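Side-chain contact in acetyl-CoA C-acetyltransferase (Syntrophomonas wolfei subsp. wolfei, PDB 7N7Z), which probably condenses two acetyl-CoA molecules into acetoacetyl-CoA and catalyses the reverse thiolytic cleavage: residues G197-E202 with N348-G353. Sequence-based numbering, arbitrary orientation.
Sequences GIFDRE and NHNGSG
Asn350 lays one face of its amide against the branches of Ile198 and its CB against the far rim of the Phe199 ring, a van der Waals meeting that gives one small example of a loop after an N-terminal-half helix meeting a loop of the C-terminal half of the thiolase fold. The segment 197-202 follows helix 176-196 and belongs to the N-terminal thiolase family region, whereas 348-353 leads into helix 353-356 in the C-terminal one. Gly197 closes the preceding helix with a Schellman motif, and a type I turn from Gly197 to Asp200 places Ile198 and Phe199 side by side. Both methyls of Ile198 cover the same face of the amide: CG2 stands over the ND2 end, 3.5 Å from Asn350 ND2, while CD1 lies over the other, 3.6 Å from Asn350 OD1. The first torsion (chi1 -70°) sets CG2 anti to the backbone N, and the extended chain beyond CG1 carries CD1 out to OD1. The aromatic ring and the amide stand almost perpendicular, their planes 89° apart, and the two side chains run past each other in opposite directions. Ala193 of helix 176-196 touches all three of these side chains, so the last turn of that helix backs the contact. ND2 obtains its hydrogen bonding outside the two loops.

On the turn side, Arg201 NH2 donates to Ile198 O over 3.3 Å, with a fairly straight N-H...O angle of 163°, and its NH1 forms a salt bridge with Glu376 of helix 360-378. The turn that carries the hydrophobic pair is thereby also tied to the C-terminal half. At the tip of the ring, Phe199 CZ sits 3.6 Å from Asn350 CB and 3.5 Å from the backbone carbonyl oxygen, Asn350 O, which lies at the ring edge, in its plane.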
ATOM      1  N   GLY B 197      12.155  42.234   0.875  1.00 39.17           N
ATOM      2  CA  GLY B 197      12.230  41.919   2.287  1.00 37.27           C
ATOM      3  C   GLY B 197      11.044  42.368   3.106  1.00 37.75           C
ATOM      4  O   GLY B 197      11.176  42.532   4.323  1.00 37.87           O
ATOM      5  N   ILE B 198       9.882  42.565   2.481  1.00 38.31           N
ATOM      6  CA  ILE B 198       8.715  43.020   3.230  1.00 38.77           C
ATOM      7  C   ILE B 198       8.249  41.954   4.214  1.00 36.03           C
ATOM      8  O   ILE B 198       7.649  42.277   5.247  1.00 33.55           O
ATOM      9  CB  ILE B 198       7.592  43.429   2.255  1.00 38.30           C
ATOM     10  CG1 ILE B 198       7.993  44.714   1.519  1.00 43.01           C
ATOM     11  CG2 ILE B 198       6.265  43.587   3.000  1.00 37.76           C
ATOM     12  CD1 ILE B 198       6.878  45.369   0.724  1.00 48.15           C
ATOM     13  N   PHE B 199       8.510  40.682   3.923  1.00 36.89           N
ATOM     14  CA  PHE B 199       8.094  39.584   4.787  1.00 37.03           C
ATOM     15  C   PHE B 199       9.157  39.184   5.802  1.00 35.05           C
ATOM     16  O   PHE B 199       8.948  38.223   6.548  1.00 35.28           O
ATOM     17  CB  PHE B 199       7.727  38.357   3.941  1.00 36.53           C
ATOM     18  CG  PHE B 199       6.612  38.601   2.964  1.00 32.16           C
ATOM     19  CD1 PHE B 199       5.373  39.042   3.399  1.00 34.36           C
ATOM     20  CD2 PHE B 199       6.803  38.381   1.611  1.00 36.06           C
ATOM     21  CE1 PHE B 199       4.346  39.263   2.501  1.00 36.63           C
ATOM     22  CE2 PHE B 199       5.779  38.599   0.708  1.00 39.34           C
ATOM     23  CZ  PHE B 199       4.549  39.040   1.154  1.00 41.40           C
ATOM     24  N   ASP B 200      10.286  39.895   5.855  1.00 36.43           N
ATOM     25  CA  ASP B 200      11.382  39.473   6.722  1.00 37.84           C
ATOM     26  C   ASP B 200      10.998  39.555   8.194  1.00 35.39           C
ATOM     27  O   ASP B 200      11.418  38.713   8.998  1.00 34.36           O
ATOM     28  CB  ASP B 200      12.622  40.321   6.443  1.00 38.58           C
ATOM     29  CG  ASP B 200      13.322  39.925   5.157  1.00 42.35           C
ATOM     30  OD1 ASP B 200      12.883  38.946   4.516  1.00 44.01           O
ATOM     31  OD2 ASP B 200      14.310  40.592   4.785  1.00 45.55           O
ATOM     32  N   ARG B 201      10.199  40.555   8.570  1.00 32.74           N
ATOM     33  CA  ARG B 201       9.845  40.726   9.976  1.00 36.13           C
ATOM     34  C   ARG B 201       8.991  39.565  10.475  1.00 31.61           C
ATOM     35  O   ARG B 201       9.259  38.998  11.540  1.00 31.45           O
ATOM     36  CB  ARG B 201       9.110  42.050  10.177  1.00 35.76           C
ATOM     37  CG  ARG B 201       9.938  43.281   9.864  1.00 37.07           C
ATOM     38  CD  ARG B 201       9.046  44.487   9.608  1.00 37.60           C
ATOM     39  NE  ARG B 201       8.201  44.296   8.435  1.00 35.83           N
ATOM     40  CZ  ARG B 201       6.960  44.752   8.309  1.00 39.53           C
ATOM     41  NH1 ARG B 201       6.378  45.452   9.269  1.00 39.69           N
ATOM     42  NH2 ARG B 201       6.286  44.496   7.192  1.00 39.32           N
ATOM     43  N   GLU B 202       7.953  39.201   9.719  1.00 32.78           N
ATOM     44  CA  GLU B 202       7.031  38.165  10.170  1.00 34.01           C
ATOM     45  C   GLU B 202       7.625  36.768  10.054  1.00 30.86           C
ATOM     46  O   GLU B 202       7.221  35.865  10.796  1.00 34.46           O
ATOM     47  CB  GLU B 202       5.726  38.237   9.371  1.00 30.71           C
ATOM     48  CG  GLU B 202       5.882  37.962   7.883  1.00 32.54           C
ATOM     49  CD  GLU B 202       4.682  38.423   7.078  1.00 32.54           C
ATOM     50  OE1 GLU B 202       4.473  39.651   6.978  1.00 31.07           O
ATOM     51  OE2 GLU B 202       3.948  37.561   6.546  1.00 31.84           O
ATOM     52  N   ASN B 348      -4.515  42.997  -0.127  1.00 41.02           N
ATOM     53  CA  ASN B 348      -3.492  42.144  -0.722  1.00 42.11           C
ATOM     54  C   ASN B 348      -2.434  42.975  -1.454  1.00 41.69           C
ATOM     55  O   ASN B 348      -2.347  42.954  -2.677  1.00 40.70           O
ATOM     56  CB  ASN B 348      -4.134  41.147  -1.693  1.00 41.37           C
ATOM     57  CG  ASN B 348      -5.150  40.251  -1.016  1.00 41.99           C
ATOM     58  OD1 ASN B 348      -5.051  39.978   0.179  1.00 42.34           O
ATOM     59  ND2 ASN B 348      -6.136  39.792  -1.776  1.00 41.60           N
ATOM     60  N   HIS B 349      -1.628  43.708  -0.676  1.00 39.60           N
ATOM     61  CA  HIS B 349      -0.628  44.584  -1.282  1.00 41.79           C
ATOM     62  C   HIS B 349       0.554  43.801  -1.836  1.00 41.02           C
ATOM     63  O   HIS B 349       1.175  44.226  -2.816  1.00 41.08           O
ATOM     64  CB  HIS B 349      -0.127  45.598  -0.254  1.00 41.58           C
ATOM     65  CG  HIS B 349      -1.055  46.751  -0.029  1.00 42.80           C
ATOM     66  ND1 HIS B 349      -1.003  47.534   1.103  1.00 41.01           N
ATOM     67  CD2 HIS B 349      -2.052  47.257  -0.792  1.00 43.85           C
ATOM     68  CE1 HIS B 349      -1.931  48.471   1.031  1.00 43.11           C
ATOM     69  NE2 HIS B 349      -2.581  48.325  -0.110  1.00 43.59           N
ATOM     70  N   ASN B 350       0.881  42.667  -1.225  1.00 37.27           N
ATOM     71  CA  ASN B 350       2.119  41.947  -1.490  1.00 41.32           C
ATOM     72  C   ASN B 350       1.845  40.536  -1.993  1.00 39.28           C
ATOM     73  O   ASN B 350       2.581  39.596  -1.690  1.00 37.64           O
ATOM     74  CB  ASN B 350       2.984  41.913  -0.234  1.00 42.30           C
ATOM     75  CG  ASN B 350       3.258  43.300   0.322  1.00 42.07           C
ATOM     76  OD1 ASN B 350       3.648  44.209  -0.411  1.00 40.07           O
ATOM     77  ND2 ASN B 350       3.045  43.469   1.622  1.00 40.43           N
ATOM     78  N   GLY B 351       0.792  40.377  -2.782  1.00 38.95           N
ATOM     79  CA  GLY B 351       0.404  39.077  -3.277  1.00 40.33           C
ATOM     80  C   GLY B 351      -0.345  38.267  -2.235  1.00 40.64           C
ATOM     81  O   GLY B 351      -0.304  38.540  -1.036  1.00 39.46           O
ATOM     82  N   SER B 352      -1.053  37.247  -2.716  1.00 41.20           N
ATOM     83  CA  SER B 352      -1.824  36.377  -1.837  1.00 38.78           C
ATOM     84  C   SER B 352      -1.681  34.924  -2.274  1.00 38.77           C
ATOM     85  O   SER B 352      -0.614  34.517  -2.746  1.00 38.62           O
ATOM     86  CB  SER B 352      -3.294  36.806  -1.821  1.00 40.89           C
ATOM     87  OG  SER B 352      -3.967  36.258  -0.701  1.00 43.36           O
ATOM     88  N   GLY B 353      -2.749  34.136  -2.126  1.00 41.24           N
ATOM     89  CA  GLY B 353      -2.650  32.709  -2.384  1.00 36.76           C
ATOM     90  C   GLY B 353      -2.162  32.370  -3.779  1.00 37.41           C
ATOM     91  O   GLY B 353      -1.462  31.371  -3.969  1.00 37.30           O
TER